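Long-range contact in Cyp101j2 (Sphingobium yanoikuyae, PDB 5KYO), which is a cytochrome P450 monooxygenase with a haem cofactor that probably hydroxylates 1,8-cineole: residues A[283-297]-A[396-410]. Residues are numbered along the deposited sequence; the frame is centred on the assembly and turned at random. Where two conformers were deposited one is given.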
ATOM      1  N   PHE A 283      -9.657 -11.454   2.112  1.00 14.60           N
ATOM      2  CA  PHE A 283     -10.622 -12.245   2.878  1.00 19.00           C
ATOM      3  C   PHE A 283     -12.098 -11.928   2.606  1.00 14.00           C
ATOM      4  O   PHE A 283     -12.936 -12.830   2.726  1.00 14.64           O
ATOM      5  CB  PHE A 283     -10.310 -12.153   4.377  1.00 14.58           C
ATOM      6  CG  PHE A 283      -9.250 -13.132   4.795  1.00 13.98           C
ATOM      7  CD1 PHE A 283      -7.910 -12.800   4.662  1.00 14.01           C
ATOM      8  CD2 PHE A 283      -9.591 -14.407   5.226  1.00 15.64           C
ATOM      9  CE1 PHE A 283      -6.911 -13.704   5.009  1.00 20.12           C
ATOM     10  CE2 PHE A 283      -8.603 -15.326   5.574  1.00 13.97           C
ATOM     11  CZ  PHE A 283      -7.261 -14.972   5.465  1.00 21.61           C
ATOM     12  N   SER A 284     -12.442 -10.699   2.225  0.83 14.01           N
ATOM     13  CA  SER A 284     -13.836 -10.464   1.805  0.83 16.09           C
ATOM     14  C   SER A 284     -14.107 -11.209   0.512  0.83 16.28           C
ATOM     15  O   SER A 284     -15.220 -11.699   0.293  0.83 19.42           O
ATOM     16  CB  SER A 284     -14.174  -8.960   1.643  0.83 15.92           C
ATOM     17  OG  SER A 284     -13.368  -8.298   0.677  0.83 14.05           O
ATOM     18  N   HIS A 285     -13.100 -11.301  -0.349  1.00 14.07           N
ATOM     19  CA  HIS A 285     -13.266 -12.057  -1.580  1.00 18.16           C
ATOM     20  C   HIS A 285     -13.474 -13.554  -1.329  1.00 18.43           C
ATOM     21  O   HIS A 285     -14.394 -14.186  -1.881  1.00 14.86           O
ATOM     22  CB  HIS A 285     -12.074 -11.877  -2.510  1.00 14.15           C
ATOM     23  CG  HIS A 285     -12.251 -12.598  -3.807  1.00 17.61           C
ATOM     24  ND1 HIS A 285     -13.150 -12.182  -4.769  1.00 19.41           N
ATOM     25  CD2 HIS A 285     -11.694 -13.739  -4.278  1.00 16.23           C
ATOM     26  CE1 HIS A 285     -13.126 -13.031  -5.784  1.00 17.76           C
ATOM     27  NE2 HIS A 285     -12.252 -13.983  -5.513  1.00 26.84           N
ATOM     28  N   LEU A 286     -12.601 -14.122  -0.508  1.00 14.08           N
ATOM     29  CA  LEU A 286     -12.703 -15.510  -0.125  1.00 14.06           C
ATOM     30  C   LEU A 286     -14.070 -15.774   0.464  1.00 14.03           C
ATOM     31  O   LEU A 286     -14.661 -16.847   0.256  1.00 17.58           O
ATOM     32  CB  LEU A 286     -11.604 -15.871   0.886  1.00 14.05           C
ATOM     33  CG  LEU A 286     -10.172 -15.979   0.355  1.00 14.09           C
ATOM     34  CD1 LEU A 286      -9.138 -16.002   1.480  1.00 14.07           C
ATOM     35  CD2 LEU A 286     -10.056 -17.230  -0.549  1.00 17.25           C
ATOM     36  N   ALA A 287     -14.573 -14.800   1.208  1.00 14.00           N
ATOM     37  CA  ALA A 287     -15.869 -14.939   1.852  1.00 13.97           C
ATOM     38  C   ALA A 287     -16.997 -15.077   0.819  1.00 20.23           C
ATOM     39  O   ALA A 287     -18.002 -15.760   1.056  1.00 20.99           O
ATOM     40  CB  ALA A 287     -16.120 -13.750   2.764  1.00 13.94           C
ATOM     41  N   LYS A 288     -16.829 -14.429  -0.328  1.00 21.58           N
ATOM     42  CA  LYS A 288     -17.859 -14.450  -1.369  1.00 14.04           C
ATOM     43  C   LYS A 288     -17.666 -15.548  -2.413  1.00 22.04           C
ATOM     44  O   LYS A 288     -18.638 -16.105  -2.946  1.00 21.99           O
ATOM     45  CB  LYS A 288     -17.911 -13.102  -2.084  1.00 15.50           C
ATOM     46  CG  LYS A 288     -18.417 -11.962  -1.225  1.00 21.76           C
ATOM     47  CD  LYS A 288     -19.909 -12.070  -0.982  1.00 23.42           C
ATOM     48  CE  LYS A 288     -20.421 -10.836  -0.272  1.00 28.26           C
ATOM     49  NZ  LYS A 288     -21.894 -10.817  -0.090  1.00 29.95           N
ATOM     50  N   ASP A 289     -16.414 -15.847  -2.719  1.00 19.12           N
ATOM     51  CA  ASP A 289     -16.063 -16.772  -3.802  1.00 21.22           C
ATOM     52  C   ASP A 289     -15.963 -18.179  -3.198  1.00 16.87           C
ATOM     53  O   ASP A 289     -14.886 -18.635  -2.834  1.00 14.17           O
ATOM     54  CB  ASP A 289     -14.742 -16.300  -4.464  1.00 14.50           C
ATOM     55  CG  ASP A 289     -14.367 -17.097  -5.701  1.00 19.94           C
ATOM     56  OD1 ASP A 289     -14.910 -18.209  -5.895  1.00 26.67           O
ATOM     57  OD2 ASP A 289     -13.505 -16.618  -6.482  1.00 17.80           O
ATOM     58  N   HIS A 290     -17.096 -18.856  -3.032  1.00 19.34           N
ATOM     59  CA  HIS A 290     -17.052 -20.117  -2.301  1.00 15.98           C
ATOM     60  C   HIS A 290     -16.295 -21.178  -3.084  1.00 14.11           C
ATOM     61  O   HIS A 290     -15.651 -22.013  -2.488  1.00 14.11           O
ATOM     62  CB  HIS A 290     -18.456 -20.611  -1.937  1.00 20.88           C
ATOM     63  CG  HIS A 290     -19.424 -20.619  -3.072  0.50 21.11           C
ATOM     64  ND1 HIS A 290     -20.089 -19.487  -3.489  0.50 18.84           N
ATOM     65  CD2 HIS A 290     -19.876 -21.633  -3.846  0.50 21.30           C
ATOM     66  CE1 HIS A 290     -20.896 -19.801  -4.488  0.50 21.64           C
ATOM     67  NE2 HIS A 290     -20.783 -21.096  -4.723  0.50 18.84           N
ATOM     68  N   ALA A 291     -16.330 -21.116  -4.413  1.00 20.52           N
ATOM     69  CA  ALA A 291     -15.541 -22.042  -5.233  1.00 21.31           C
ATOM     70  C   ALA A 291     -14.062 -21.985  -4.871  1.00 22.77           C
ATOM     71  O   ALA A 291     -13.419 -23.016  -4.682  1.00 17.18           O
ATOM     72  CB  ALA A 291     -15.729 -21.738  -6.707  1.00 22.46           C
ATOM     73  N   LEU A 292     -13.530 -20.772  -4.772  1.00 14.20           N
ATOM     74  CA  LEU A 292     -12.123 -20.577  -4.421  1.00 18.23           C
ATOM     75  C   LEU A 292     -11.801 -20.985  -2.980  1.00 14.17           C
ATOM     76  O   LEU A 292     -10.820 -21.694  -2.711  1.00 14.18           O
ATOM     77  CB  LEU A 292     -11.744 -19.108  -4.641  1.00 17.76           C
ATOM     78  CG  LEU A 292     -10.360 -18.664  -4.165  1.00 19.37           C
ATOM     79  CD1 LEU A 292      -9.271 -19.373  -4.951  1.00 15.94           C
ATOM     80  CD2 LEU A 292     -10.266 -17.167  -4.339  1.00 14.23           C
ATOM     81  N   ARG A 293     -12.619 -20.518  -2.048  1.00 14.13           N
ATOM     82  CA  ARG A 293     -12.452 -20.848  -0.634  1.00 14.09           C
ATOM     83  C   ARG A 293     -12.430 -22.364  -0.376  1.00 14.09           C
ATOM     84  O   ARG A 293     -11.555 -22.872   0.317  1.00 14.08           O
ATOM     85  CB  ARG A 293     -13.561 -20.179   0.188  1.00 14.05           C
ATOM     86  CG  ARG A 293     -13.476 -20.381   1.689  1.00 14.01           C
ATOM     87  CD  ARG A 293     -14.619 -19.695   2.424  1.00 13.97           C
ATOM     88  NE  ARG A 293     -15.934 -20.339   2.209  1.00 13.96           N
ATOM     89  CZ  ARG A 293     -16.949 -19.790   1.554  1.00 13.97           C
ATOM     90  NH1 ARG A 293     -16.829 -18.601   0.978  1.00 15.43           N
ATOM     91  NH2 ARG A 293     -18.094 -20.454   1.439  1.00 16.67           N
ATOM     92  N   ARG A 294     -13.403 -23.090  -0.922  1.00 15.61           N
ATOM     93  CA  ARG A 294     -13.447 -24.530  -0.704  1.00 21.34           C
ATOM     94  C   ARG A 294     -12.261 -25.264  -1.358  1.00 19.12           C
ATOM     95  O   ARG A 294     -11.771 -26.263  -0.820  1.00 17.25           O
ATOM     96  CB  ARG A 294     -14.785 -25.094  -1.206  1.00 24.65           C
ATOM     97  CG  ARG A 294     -16.024 -24.337  -0.680  1.00 22.61           C
ATOM     98  CD  ARG A 294     -16.913 -25.142   0.234  1.00 20.27           C
ATOM     99  NE  ARG A 294     -17.983 -24.340   0.840  1.00 13.99           N
ATOM    100  CZ  ARG A 294     -19.179 -24.139   0.288  1.00 18.70           C
ATOM    101  NH1 ARG A 294     -19.474 -24.681  -0.887  1.00 21.54           N
ATOM    102  NH2 ARG A 294     -20.076 -23.397   0.916  1.00 16.32           N
ATOM    103  N   ALA A 295     -11.770 -24.779  -2.497  1.00 14.17           N
ATOM    104  CA  ALA A 295     -10.602 -25.414  -3.115  1.00 15.24           C
ATOM    105  C   ALA A 295      -9.363 -25.266  -2.236  1.00 17.79           C
ATOM    106  O   ALA A 295      -8.592 -26.234  -2.004  1.00 15.85           O
ATOM    107  CB  ALA A 295     -10.350 -24.827  -4.504  1.00 20.71           C
ATOM    108  N   ILE A 296      -9.178 -24.054  -1.713  1.00 14.19           N
ATOM    109  CA  ILE A 296      -7.992 -23.791  -0.897  1.00 14.18           C
ATOM    110  C   ILE A 296      -8.069 -24.567   0.411  1.00 21.99           C
ATOM    111  O   ILE A 296      -7.050 -25.053   0.912  1.00 24.21           O
ATOM    112  CB  ILE A 296      -7.814 -22.280  -0.605  1.00 14.17           C
ATOM    113  CG1 ILE A 296      -7.328 -21.534  -1.855  1.00 16.61           C
ATOM    114  CG2 ILE A 296      -6.827 -22.056   0.505  1.00 19.73           C
ATOM    115  CD1 ILE A 296      -7.261 -20.011  -1.650  1.00 14.20           C
ATOM    116  N   ALA A 297      -9.274 -24.701   0.959  1.00 20.34           N
ATOM    117  CA  ALA A 297      -9.452 -25.430   2.217  1.00 21.50           C
ATOM    118  C   ALA A 297      -9.151 -26.908   2.027  1.00 25.30           C
ATOM    119  O   ALA A 297      -8.508 -27.520   2.873  1.00 32.33           O
ATOM    120  CB  ALA A 297     -10.849 -25.240   2.749  1.00 14.18           C
ATOM    121  N   TRP A 396      -5.111 -19.376   8.693  1.00 13.96           N
ATOM    122  CA  TRP A 396      -6.543 -19.176   8.717  1.00 13.93           C
ATOM    123  C   TRP A 396      -7.201 -20.468   8.225  1.00 14.52           C
ATOM    124  O   TRP A 396      -8.077 -21.024   8.895  1.00 16.92           O
ATOM    125  CB  TRP A 396      -6.987 -17.963   7.859  1.00 13.94           C
ATOM    126  CG  TRP A 396      -8.460 -17.652   8.055  1.00 20.82           C
ATOM    127  CD1 TRP A 396      -9.519 -18.337   7.529  1.00 15.94           C
ATOM    128  CD2 TRP A 396      -9.023 -16.598   8.846  1.00 13.89           C
ATOM    129  NE1 TRP A 396     -10.697 -17.782   7.947  1.00 16.01           N
ATOM    130  CE2 TRP A 396     -10.423 -16.718   8.767  1.00 15.71           C
ATOM    131  CE3 TRP A 396      -8.478 -15.577   9.631  1.00 13.88           C
ATOM    132  CZ2 TRP A 396     -11.286 -15.842   9.415  1.00 19.97           C
ATOM    133  CZ3 TRP A 396      -9.346 -14.707  10.279  1.00 14.57           C
ATOM    134  CH2 TRP A 396     -10.729 -14.845  10.163  1.00 16.53           C
ATOM    135  N   PHE A 397      -6.760 -20.972   7.074  1.00 13.97           N
ATOM    136  CA  PHE A 397      -7.444 -22.126   6.485  1.00 18.20           C
ATOM    137  C   PHE A 397      -7.236 -23.414   7.295  1.00 16.08           C
ATOM    138  O   PHE A 397      -8.055 -24.322   7.222  1.00 15.37           O
ATOM    139  CB  PHE A 397      -7.013 -22.330   5.032  1.00 14.02           C
ATOM    140  CG  PHE A 397      -7.821 -21.505   4.065  1.00 15.30           C
ATOM    141  CD1 PHE A 397      -9.108 -21.888   3.723  1.00 17.09           C
ATOM    142  CD2 PHE A 397      -7.318 -20.318   3.568  1.00 14.94           C
ATOM    143  CE1 PHE A 397      -9.859 -21.121   2.848  1.00 20.35           C
ATOM    144  CE2 PHE A 397      -8.066 -19.535   2.705  1.00 19.39           C
ATOM    145  CZ  PHE A 397      -9.330 -19.926   2.344  1.00 14.93           C
ATOM    146  N   ALA A 398      -6.174 -23.483   8.091  1.00 13.97           N
ATOM    147  CA  ALA A 398      -6.001 -24.640   8.966  1.00 13.96           C
ATOM    148  C   ALA A 398      -7.080 -24.688  10.051  1.00 17.09           C
ATOM    149  O   ALA A 398      -7.470 -25.783  10.489  1.00 15.26           O
ATOM    150  CB  ALA A 398      -4.624 -24.643   9.614  1.00 13.97           C
ATOM    151  N   ARG A 399      -7.541 -23.512  10.477  1.00 13.90           N
ATOM    152  CA  ARG A 399      -8.386 -23.356  11.658  1.00 13.86           C
ATOM    153  C   ARG A 399      -9.854 -23.005  11.389  1.00 13.84           C
ATOM    154  O   ARG A 399     -10.732 -23.445  12.123  1.00 13.81           O
ATOM    155  CB  ARG A 399      -7.790 -22.277  12.589  1.00 16.46           C
ATOM    156  CG  ARG A 399      -6.396 -22.650  13.115  1.00 15.30           C
ATOM    157  CD  ARG A 399      -5.661 -21.539  13.879  1.00 22.25           C
ATOM    158  NE  ARG A 399      -4.532 -22.147  14.609  1.00 22.09           N
ATOM    159  CZ  ARG A 399      -3.390 -22.462  14.022  1.00 17.44           C
ATOM    160  NH1 ARG A 399      -3.248 -22.189  12.732  1.00 23.47           N
ATOM    161  NH2 ARG A 399      -2.398 -23.052  14.697  1.00 14.80           N
ATOM    162  N   ILE A 400     -10.097 -22.165  10.385  1.00 13.85           N
ATOM    163  CA  ILE A 400     -11.436 -21.760   9.953  1.00 17.25           C
ATOM    164  C   ILE A 400     -11.520 -21.937   8.438  1.00 13.87           C
ATOM    165  O   ILE A 400     -11.423 -20.977   7.681  1.00 13.89           O
ATOM    166  CB  ILE A 400     -11.747 -20.286  10.361  1.00 18.81           C
ATOM    167  CG1 ILE A 400     -11.466 -20.081  11.863  1.00 19.96           C
ATOM    168  CG2 ILE A 400     -13.189 -19.902  10.020  1.00 13.81           C
ATOM    169  CD1 ILE A 400     -11.379 -18.616  12.306  1.00 13.79           C
ATOM    170  N   PRO A 401     -11.681 -23.201   7.994  1.00 13.88           N
ATOM    171  CA  PRO A 401     -11.674 -23.531   6.571  1.00 13.92           C
ATOM    172  C   PRO A 401     -12.862 -22.897   5.868  1.00 13.92           C
ATOM    173  O   PRO A 401     -12.721 -22.517   4.701  1.00 14.50           O
ATOM    174  CB  PRO A 401     -11.772 -25.061   6.553  1.00 13.93           C
ATOM    175  CG  PRO A 401     -12.323 -25.437   7.906  1.00 16.10           C
ATOM    176  CD  PRO A 401     -11.767 -24.402   8.842  1.00 15.45           C
ATOM    177  N   GLU A 402     -13.982 -22.772   6.580  1.00 13.88           N
ATOM    178  CA  GLU A 402     -15.249 -22.393   5.963  1.00 13.88           C
ATOM    179  C   GLU A 402     -15.903 -21.224   6.703  1.00 16.94           C
ATOM    180  O   GLU A 402     -16.168 -21.276   7.900  1.00 13.82           O
ATOM    181  CB  GLU A 402     -16.197 -23.596   5.894  1.00 13.88           C
ATOM    182  CG  GLU A 402     -17.668 -23.262   5.438  1.00 13.87           C
ATOM    183  CD  GLU A 402     -17.820 -22.910   3.962  1.00 13.90           C
ATOM    184  OE1 GLU A 402     -16.879 -23.127   3.185  1.00 15.66           O
ATOM    185  OE2 GLU A 402     -18.913 -22.407   3.570  1.00 14.46           O
ATOM    186  N   PHE A 403     -16.178 -20.169   5.960  1.00 13.86           N
ATOM    187  CA  PHE A 403     -16.660 -18.937   6.537  1.00 13.84           C
ATOM    188  C   PHE A 403     -17.337 -18.134   5.440  1.00 15.70           C
ATOM    189  O   PHE A 403     -17.217 -18.481   4.273  1.00 13.89           O
ATOM    190  CB  PHE A 403     -15.498 -18.139   7.154  1.00 13.84           C
ATOM    191  CG  PHE A 403     -14.342 -17.931   6.207  1.00 15.14           C
ATOM    192  CD1 PHE A 403     -13.401 -18.927   6.009  1.00 13.89           C
ATOM    193  CD2 PHE A 403     -14.210 -16.736   5.507  1.00 14.78           C
ATOM    194  CE1 PHE A 403     -12.355 -18.743   5.135  1.00 19.24           C
ATOM    195  CE2 PHE A 403     -13.151 -16.538   4.641  1.00 14.64           C
ATOM    196  CZ  PHE A 403     -12.228 -17.539   4.446  1.00 13.95           C
ATOM    197  N   ARG A 404     -18.001 -17.053   5.820  1.00 13.85           N
ATOM    198  CA  ARG A 404     -18.587 -16.149   4.839  1.00 13.86           C
ATOM    199  C   ARG A 404     -18.892 -14.814   5.495  1.00 13.85           C
ATOM    200  O   ARG A 404     -18.786 -14.684   6.702  1.00 13.82           O
ATOM    201  CB  ARG A 404     -19.864 -16.753   4.256  1.00 15.27           C
ATOM    202  CG  ARG A 404     -21.000 -16.787   5.265  1.00 17.39           C
ATOM    203  CD  ARG A 404     -22.342 -17.047   4.602  1.00 19.28           C
ATOM    204  NE  ARG A 404     -23.453 -16.685   5.485  1.00 22.20           N
ATOM    205  CZ  ARG A 404     -24.740 -16.786   5.152  1.00 18.12           C
ATOM    206  NH1 ARG A 404     -25.070 -17.256   3.958  1.00 18.24           N
ATOM    207  NH2 ARG A 404     -25.689 -16.435   6.019  1.00 13.79           N
ATOM    208  N   ILE A 405     -19.274 -13.819   4.705  1.00 13.86           N
ATOM    209  CA  ILE A 405     -19.725 -12.554   5.279  1.00 15.56           C
ATOM    210  C   ILE A 405     -20.959 -12.811   6.121  1.00 18.37           C
ATOM    211  O   ILE A 405     -21.827 -13.562   5.694  1.00 15.24           O
ATOM    212  CB  ILE A 405     -20.073 -11.510   4.188  1.00 14.68           C
ATOM    213  CG1 ILE A 405     -18.900 -11.323   3.219  1.00 16.28           C
ATOM    214  CG2 ILE A 405     -20.469 -10.184   4.850  1.00 14.94           C
ATOM    215  CD1 ILE A 405     -17.669 -10.720   3.859  1.00 17.02           C
ATOM    216  N   GLU A 406     -21.055 -12.202   7.301  1.00 20.07           N
ATOM    217  CA  GLU A 406     -22.231 -12.426   8.132  1.00 17.28           C
ATOM    218  C   GLU A 406     -23.468 -12.003   7.364  1.00 20.91           C
ATOM    219  O   GLU A 406     -23.488 -10.929   6.756  1.00 17.85           O
ATOM    220  CB  GLU A 406     -22.150 -11.679   9.458  1.00 20.60           C
ATOM    221  CG  GLU A 406     -23.335 -11.967  10.396  1.00 17.63           C
ATOM    222  CD  GLU A 406     -23.052 -11.528  11.828  1.00 19.24           C
ATOM    223  OE1 GLU A 406     -22.953 -10.314  12.073  1.00 21.27           O
ATOM    224  OE2 GLU A 406     -22.915 -12.394  12.710  1.00 25.31           O
ATOM    225  N   ASP A 407     -24.459 -12.896   7.372  1.00 19.97           N
ATOM    226  CA  ASP A 407     -25.737 -12.730   6.696  1.00 24.77           C
ATOM    227  C   ASP A 407     -25.547 -12.506   5.203  1.00 29.73           C
ATOM    228  O   ASP A 407     -26.458 -12.034   4.508  1.00 34.87           O
ATOM    229  CB  ASP A 407     -26.515 -11.588   7.355  1.00 29.48           C
ATOM    230  CG  ASP A 407     -26.829 -11.877   8.826  1.00 37.24           C
ATOM    231  OD1 ASP A 407     -27.186 -13.036   9.135  1.00 41.97           O
ATOM    232  OD2 ASP A 407     -26.712 -10.968   9.675  1.00 36.17           O
ATOM    233  N   ASP A 408     -24.366 -12.896   4.718  1.00 20.80           N
ATOM    234  CA  ASP A 408     -23.911 -12.636   3.347  1.00 23.14           C
ATOM    235  C   ASP A 408     -24.183 -11.198   2.908  1.00 22.07           C
ATOM    236  O   ASP A 408     -24.607 -10.955   1.769  1.00 24.91           O
ATOM    237  CB  ASP A 408     -24.566 -13.624   2.368  1.00 26.34           C
ATOM    238  CG  ASP A 408     -23.842 -13.689   1.028  1.00 29.96           C
ATOM    239  OD1 ASP A 408     -22.603 -13.497   0.997  1.00 29.04           O
ATOM    240  OD2 ASP A 408     -24.513 -13.948   0.003  1.00 28.32           O
ATOM    241  N   ALA A 409     -23.953 -10.250   3.812  1.00 22.33           N
ATOM    242  CA  ALA A 409     -24.101  -8.824   3.499  1.00 25.09           C
ATOM    243  C   ALA A 409     -23.258  -8.399   2.284  1.00 21.52           C
ATOM    244  O   ALA A 409     -22.231  -8.995   1.990  1.00 15.50           O
ATOM    245  CB  ALA A 409     -23.730  -7.969   4.724  1.00 25.61           C
ATOM    246  N   PRO A 410     -23.708  -7.363   1.557  1.00 20.57           N
ATOM    247  CA  PRO A 410     -22.916  -6.816   0.450  1.00 24.95           C
ATOM    248  C   PRO A 410     -21.639  -6.136   0.956  1.00 20.71           C
ATOM    249  O   PRO A 410     -21.635  -5.685   2.091  1.00 19.38           O
ATOM    250  CB  PRO A 410     -23.853  -5.777  -0.178  1.00 25.63           C
ATOM    251  CG  PRO A 410     -25.209  -6.060   0.382  1.00 29.85           C
ATOM    252  CD  PRO A 410     -24.980  -6.643   1.733  1.00 26.76           C
TER
HETATM  253  O   HOH W   1     -20.249 -14.087   1.913  1.00 16.66           O
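Phe-283 turns an edge to the face of Trp-396, its CE2 3.4 Å from CG of the indole. The two planes stand 57° apart. Phe-172 stacks on Phe-283 and also meets Trp-396. Phe-403 lies between Trp-396 NE1 on one face and the CD methylene of Arg-293 on the other, a CH-pi contact with CD 3.8 Å from the ring centroid. Leu-286 CB packs against Phe-403 CZ. Ile-296 CG2 sits over the centre of the Phe-397 ring, and Leu-286 CD1 reaches that ring at its edge.

In this P450 fold, helix 273-288 and helix 290-298 pack here on helix 382-399 and on the chain leading to strand 404-405, with the side chain of Phe-283 about 12 Å from the haem. Ala-287 CB meets Ile-405 CD1 at 3.6 Å. One water links Ala-287 O, Ile-405 N and Asp-408 OD1.

At one polar edge the carboxylate of Glu-402 is clasped between two arginines, which approach from opposite faces. Each binds side-on through NE and NH2. Arg-294 NE lies 2.9 Å from Glu-402 OE1, and Arg-293 NH2 lies 3.0 Å from OE2. The Arg-293 chain bends at chi3 (70°), which brings the guanidinium to Glu-402 while NH1 bonds Leu-286 O at 2.9 Å. A leucine in place of Arg-293 would probably leave Leu-286 O without this donor and Glu-402 held by Arg-294 from one face only. At the other edge Lys-288 NZ donates to Ala-409 O at 2.8 Å and forms a salt bridge with Asp-408 OD1.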